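Local structure of LBCATS-a (Synthetic construct, 5EY5) at residues T24-V37 / R70-M84. The protein is a synthetic tryptophan synthase alpha chain that binds sn-glycerol-3-phosphate and probably cleaves indole-3-glycerol phosphate to indole and glyceraldehyde-3-phosphate. Numbering follows the deposited sequence.
Sequences TAGDPDLETTLELV and RALASGTTLDKVFEM
Met-84 pushes its thioether as a knob into a hole on helix 30-42 formed by Leu-30, Thr-33, Leu-34 and Val-37. With CG anti to the backbone N (chi1 -165°) and the chain bent beyond it, SD lies 3.7 Å from Thr-33 CG2, the side chains crossing at about a right angle, whereas Leu-34 slides past in the opposite direction. A flexible methionine suits this groove between segments 30-37 and 78-84, whose axes cross at -39°. One turn earlier on both helices, Leu-30 lies across Lys-80, Leu-30 CD1 pressed against Lys-80 CB at 3.4 Å, tighter than usual, and the lysine stretches away to bond Gly-75 O through NZ. These helices flank strand 48-51 of the TIM barrel, whose Leu-50 touches Thr-33 and Met-84; the loop after strand 18-24 fits against the turn between helices 62-73 and 78-91. At Gly-26 the positive phi would jam any CB against the preceding carbonyl O, and that CB would also strike Thr-76 OG1, a hydroxyl that bonds Ala-71 O. Gly-75 closes helix 62-73 in a Schellman motif. Arginine suits position 70 because its NE and NH2 serve one oxygen each of Asp-27 in a salt bridge of two nearly straight hydrogen bonds, Arg-70 NE to Asp-27 OD1 at 2.7 Å and NH2 to OD2 at 3.0 Å, from above a carboxylate plane turned 48° from the guanidinium. A leucine here would probably leave Asp-27 without its charged mate and freer to turn.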
loop_
_atom_site.group_PDB
_atom_site.type_symbol
_atom_site.label_atom_id
_atom_site.label_comp_id
_atom_site.label_asym_id
_atom_site.label_seq_id
_atom_site.Cartn_x
_atom_site.Cartn_y
_atom_site.Cartn_z
ATOM N N THR A 24 43.895 11.602 -10.531
ATOM C CA THR A 24 42.993 10.885 -11.428
ATOM C C THR A 24 43.329 11.232 -12.871
ATOM O O THR A 24 43.372 12.405 -13.237
ATOM C CB THR A 24 41.537 11.246 -11.125
ATOM O OG1 THR A 24 41.181 10.774 -9.820
ATOM C CG2 THR A 24 40.583 10.628 -12.175
ATOM N N ALA A 25 43.534 10.215 -13.705
ATOM C CA ALA A 25 43.824 10.478 -15.109
ATOM C C ALA A 25 42.583 10.996 -15.831
ATOM O O ALA A 25 41.492 10.416 -15.711
ATOM C CB ALA A 25 44.341 9.215 -15.803
ATOM N N GLY A 26 42.756 12.071 -16.609
ATOM C CA GLY A 26 41.656 12.672 -17.340
ATOM C C GLY A 26 40.864 13.704 -16.569
ATOM O O GLY A 26 39.817 14.146 -17.054
ATOM N N ASP A 27 41.318 14.095 -15.391
ATOM C CA ASP A 27 40.655 15.144 -14.626
ATOM C C ASP A 27 41.561 16.363 -14.518
ATOM O O ASP A 27 42.588 16.297 -13.848
ATOM C CB ASP A 27 40.304 14.651 -13.227
ATOM C CG ASP A 27 39.960 15.782 -12.285
ATOM O OD1 ASP A 27 39.170 16.665 -12.689
ATOM O OD2 ASP A 27 40.490 15.792 -11.145
ATOM N N PRO A 28 41.184 17.486 -15.155
ATOM C CA PRO A 28 39.969 17.745 -15.931
ATOM C C PRO A 28 39.993 17.193 -17.365
ATOM O O PRO A 28 38.933 17.077 -17.979
ATOM C CB PRO A 28 39.914 19.271 -15.960
ATOM C CG PRO A 28 41.340 19.664 -15.980
ATOM C CD PRO A 28 42.042 18.684 -15.083
ATOM N N ASP A 29 41.172 16.876 -17.895
ATOM C CA ASP A 29 41.271 16.195 -19.181
ATOM C C ASP A 29 42.679 15.637 -19.287
ATOM O O ASP A 29 43.548 15.961 -18.476
ATOM C CB ASP A 29 40.935 17.127 -20.352
ATOM C CG ASP A 29 41.848 18.343 -20.418
ATOM O OD1 ASP A 29 43.045 18.208 -20.114
ATOM O OD2 ASP A 29 41.362 19.435 -20.774
ATOM N N LEU A 30 42.909 14.810 -20.313
ATOM C CA LEU A 30 44.159 14.043 -20.349
ATOM C C LEU A 30 45.361 14.913 -20.690
ATOM O O LEU A 30 46.475 14.661 -20.198
ATOM C CB LEU A 30 44.042 12.885 -21.343
ATOM C CG LEU A 30 43.439 11.609 -20.766
ATOM C CD1 LEU A 30 43.323 10.525 -21.841
ATOM C CD2 LEU A 30 44.268 11.109 -19.571
ATOM N N GLU A 31 45.165 15.931 -21.532
ATOM C CA GLU A 31 46.236 16.898 -21.765
ATOM C C GLU A 31 46.679 17.539 -20.455
ATOM O O GLU A 31 47.877 17.731 -20.218
ATOM C CB GLU A 31 45.778 17.961 -22.764
ATOM C CG GLU A 31 46.479 19.321 -22.613
ATOM C CD GLU A 31 48.000 19.258 -22.783
ATOM O OE1 GLU A 31 48.700 20.126 -22.215
ATOM O OE2 GLU A 31 48.498 18.350 -23.482
ATOM N N THR A 32 45.727 17.861 -19.577
ATOM C CA THR A 32 46.090 18.471 -18.306
ATOM C C THR A 32 46.754 17.459 -17.381
ATOM O O THR A 32 47.644 17.824 -16.605
ATOM C CB THR A 32 44.851 19.088 -17.650
ATOM O OG1 THR A 32 44.282 20.049 -18.546
ATOM C CG2 THR A 32 45.221 19.789 -16.342
ATOM N N THR A 33 46.335 16.193 -17.449
ATOM C CA THR A 33 47.013 15.140 -16.703
ATOM C C THR A 33 48.481 15.060 -17.089
ATOM O O THR A 33 49.367 15.014 -16.224
ATOM C CB THR A 33 46.342 13.784 -16.955
ATOM O OG1 THR A 33 44.935 13.860 -16.671
ATOM C CG2 THR A 33 46.980 12.723 -16.080
ATOM N N LEU A 34 48.745 14.949 -18.385
ATOM C CA LEU A 34 50.107 14.966 -18.898
ATOM C C LEU A 34 50.900 16.134 -18.321
ATOM O O LEU A 34 51.974 15.949 -17.743
ATOM C CB LEU A 34 50.070 15.047 -20.428
ATOM C CG LEU A 34 51.389 14.764 -21.134
ATOM C CD1 LEU A 34 51.965 13.466 -20.577
ATOM C CD2 LEU A 34 51.141 14.656 -22.620
ATOM N N GLU A 35 50.398 17.360 -18.511
ATOM C CA GLU A 35 51.039 18.525 -17.902
ATOM C C GLU A 35 51.268 18.315 -16.408
ATOM O O GLU A 35 52.339 18.648 -15.888
ATOM C CB GLU A 35 50.194 19.775 -18.133
ATOM C CG GLU A 35 50.391 20.439 -19.483
ATOM C CD GLU A 35 50.095 21.938 -19.440
ATOM O OE1 GLU A 35 48.910 22.321 -19.573
ATOM O OE2 GLU A 35 51.055 22.728 -19.260
ATOM N N LEU A 36 50.285 17.733 -15.710
ATOM C CA LEU A 36 50.397 17.528 -14.265
ATOM C C LEU A 36 51.485 16.518 -13.929
ATOM O O LEU A 36 52.304 16.753 -13.031
ATOM C CB LEU A 36 49.052 17.085 -13.681
ATOM C CG LEU A 36 48.026 18.217 -13.649
ATOM C CD1 LEU A 36 46.641 17.709 -13.277
ATOM C CD2 LEU A 36 48.488 19.325 -12.705
ATOM N N VAL A 37 51.513 15.388 -14.642
ATOM C CA VAL A 37 52.574 14.407 -14.428
ATOM C C VAL A 37 53.934 15.067 -14.570
ATOM O O VAL A 37 54.819 14.899 -13.719
ATOM C CB VAL A 37 52.428 13.226 -15.400
ATOM C CG1 VAL A 37 53.611 12.264 -15.233
ATOM C CG2 VAL A 37 51.080 12.522 -15.179
ATOM N N ARG A 70 34.266 13.420 -13.184
ATOM C CA ARG A 70 34.735 14.408 -14.151
ATOM C C ARG A 70 35.571 13.743 -15.243
ATOM O O ARG A 70 35.383 14.004 -16.439
ATOM C CB ARG A 70 35.552 15.483 -13.431
ATOM C CG ARG A 70 34.715 16.391 -12.518
ATOM C CD ARG A 70 35.507 17.634 -12.187
ATOM N NE ARG A 70 36.759 17.280 -11.524
ATOM C CZ ARG A 70 36.890 17.161 -10.209
ATOM N NH1 ARG A 70 35.835 17.363 -9.422
ATOM N NH2 ARG A 70 38.070 16.846 -9.686
ATOM N N ALA A 71 36.509 12.884 -14.842
ATOM C CA ALA A 71 37.373 12.210 -15.809
ATOM C C ALA A 71 36.560 11.344 -16.764
ATOM O O ALA A 71 36.852 11.274 -17.959
ATOM C CB ALA A 71 38.431 11.385 -15.069
ATOM N N LEU A 72 35.510 10.696 -16.266
ATOM C CA LEU A 72 34.694 9.866 -17.151
ATOM C C LEU A 72 33.859 10.714 -18.099
ATOM O O LEU A 72 33.635 10.330 -19.251
ATOM C CB LEU A 72 33.795 8.942 -16.335
ATOM C CG LEU A 72 34.465 7.663 -15.820
ATOM C CD1 LEU A 72 33.433 6.799 -15.081
ATOM C CD2 LEU A 72 35.117 6.880 -16.967
ATOM N N ALA A 73 33.365 11.862 -17.638
ATOM C CA ALA A 73 32.591 12.681 -18.568
ATOM C C ALA A 73 33.489 13.316 -19.621
ATOM O O ALA A 73 33.019 13.623 -20.721
ATOM C CB ALA A 73 31.801 13.756 -17.817
ATOM N N SER A 74 34.780 13.512 -19.315
ATOM C CA SER A 74 35.732 14.003 -20.313
ATOM C C SER A 74 36.208 12.900 -21.258
ATOM O O SER A 74 37.126 13.139 -22.051
ATOM C CB SER A 74 36.943 14.666 -19.634
ATOM O OG SER A 74 37.859 13.689 -19.153
ATOM N N GLY A 75 35.608 11.712 -21.194
ATOM C CA GLY A 75 35.869 10.659 -22.156
ATOM C C GLY A 75 37.013 9.725 -21.822
ATOM O O GLY A 75 37.403 8.923 -22.676
ATOM N N THR A 76 37.554 9.785 -20.612
ATOM C CA THR A 76 38.724 8.983 -20.270
ATOM C C THR A 76 38.418 7.497 -20.408
ATOM O O THR A 76 37.402 7.009 -19.902
ATOM C CB THR A 76 39.171 9.308 -18.844
ATOM O OG1 THR A 76 39.469 10.709 -18.767
ATOM C CG2 THR A 76 40.414 8.503 -18.422
ATOM N N THR A 77 39.286 6.782 -21.118
ATOM C CA THR A 77 39.234 5.326 -21.200
ATOM C C THR A 77 40.616 4.769 -20.894
ATOM O O THR A 77 41.609 5.499 -20.885
ATOM C CB THR A 77 38.801 4.837 -22.587
ATOM O OG1 THR A 77 39.784 5.236 -23.551
ATOM C CG2 THR A 77 37.425 5.403 -22.977
ATOM N N LEU A 78 40.671 3.460 -20.636
ATOM C CA LEU A 78 41.956 2.799 -20.427
ATOM C C LEU A 78 42.885 3.043 -21.605
ATOM O O LEU A 78 44.026 3.484 -21.435
ATOM C CB LEU A 78 41.755 1.301 -20.210
ATOM C CG LEU A 78 41.728 0.831 -18.766
ATOM C CD1 LEU A 78 41.607 -0.679 -18.712
ATOM C CD2 LEU A 78 42.997 1.310 -18.064
ATOM N N ASP A 79 42.399 2.783 -22.816
ATOM C CA ASP A 79 43.216 2.992 -24.010
ATOM C C ASP A 79 43.775 4.408 -24.087
ATOM O O ASP A 79 44.899 4.601 -24.563
ATOM C CB ASP A 79 42.400 2.683 -25.270
ATOM C CG ASP A 79 42.269 1.190 -25.534
ATOM O OD1 ASP A 79 43.268 0.463 -25.347
ATOM O OD2 ASP A 79 41.170 0.748 -25.932
ATOM N N LYS A 80 43.013 5.406 -23.625
ATOM C CA LYS A 80 43.473 6.793 -23.706
ATOM C C LYS A 80 44.550 7.096 -22.662
ATOM O O LYS A 80 45.467 7.880 -22.919
ATOM C CB LYS A 80 42.287 7.748 -23.548
ATOM C CG LYS A 80 41.434 7.895 -24.811
ATOM C CD LYS A 80 40.136 8.643 -24.531
ATOM C CE LYS A 80 39.234 8.674 -25.750
ATOM N NZ LYS A 80 37.867 9.180 -25.423
ATOM N N VAL A 81 44.453 6.504 -21.478
ATOM C CA VAL A 81 45.507 6.719 -20.491
ATOM C C VAL A 81 46.787 6.010 -20.931
ATOM O O VAL A 81 47.893 6.545 -20.770
ATOM C CB VAL A 81 45.029 6.273 -19.097
ATOM C CG1 VAL A 81 46.021 6.745 -17.993
ATOM C CG2 VAL A 81 43.632 6.845 -18.829
ATOM N N PHE A 82 46.653 4.821 -21.537
ATOM C CA PHE A 82 47.801 4.142 -22.141
ATOM C C PHE A 82 48.507 5.027 -23.163
ATOM O O PHE A 82 49.741 5.114 -23.181
ATOM C CB PHE A 82 47.349 2.838 -22.794
ATOM C CG PHE A 82 47.164 1.698 -21.828
ATOM C CD1 PHE A 82 48.087 1.467 -20.820
ATOM C CD2 PHE A 82 46.077 0.849 -21.941
ATOM C CE1 PHE A 82 47.917 0.413 -19.938
ATOM C CE2 PHE A 82 45.909 -0.212 -21.060
ATOM C CZ PHE A 82 46.819 -0.425 -20.060
ATOM N N GLU A 83 47.746 5.667 -24.055
ATOM C CA GLU A 83 48.372 6.530 -25.049
ATOM C C GLU A 83 49.066 7.711 -24.384
ATOM O O GLU A 83 50.137 8.143 -24.824
ATOM C CB GLU A 83 47.340 7.012 -26.068
ATOM N N MET A 84 48.463 8.254 -23.327
ATOM C CA MET A 84 49.114 9.325 -22.583
ATOM C C MET A 84 50.406 8.835 -21.942
ATOM O O MET A 84 51.426 9.532 -21.978
ATOM C CB MET A 84 48.161 9.883 -21.522
ATOM C CG MET A 84 48.607 11.214 -20.937
ATOM S SD MET A 84 48.329 11.265 -19.162
ATOM C CE MET A 84 49.691 10.236 -18.633
#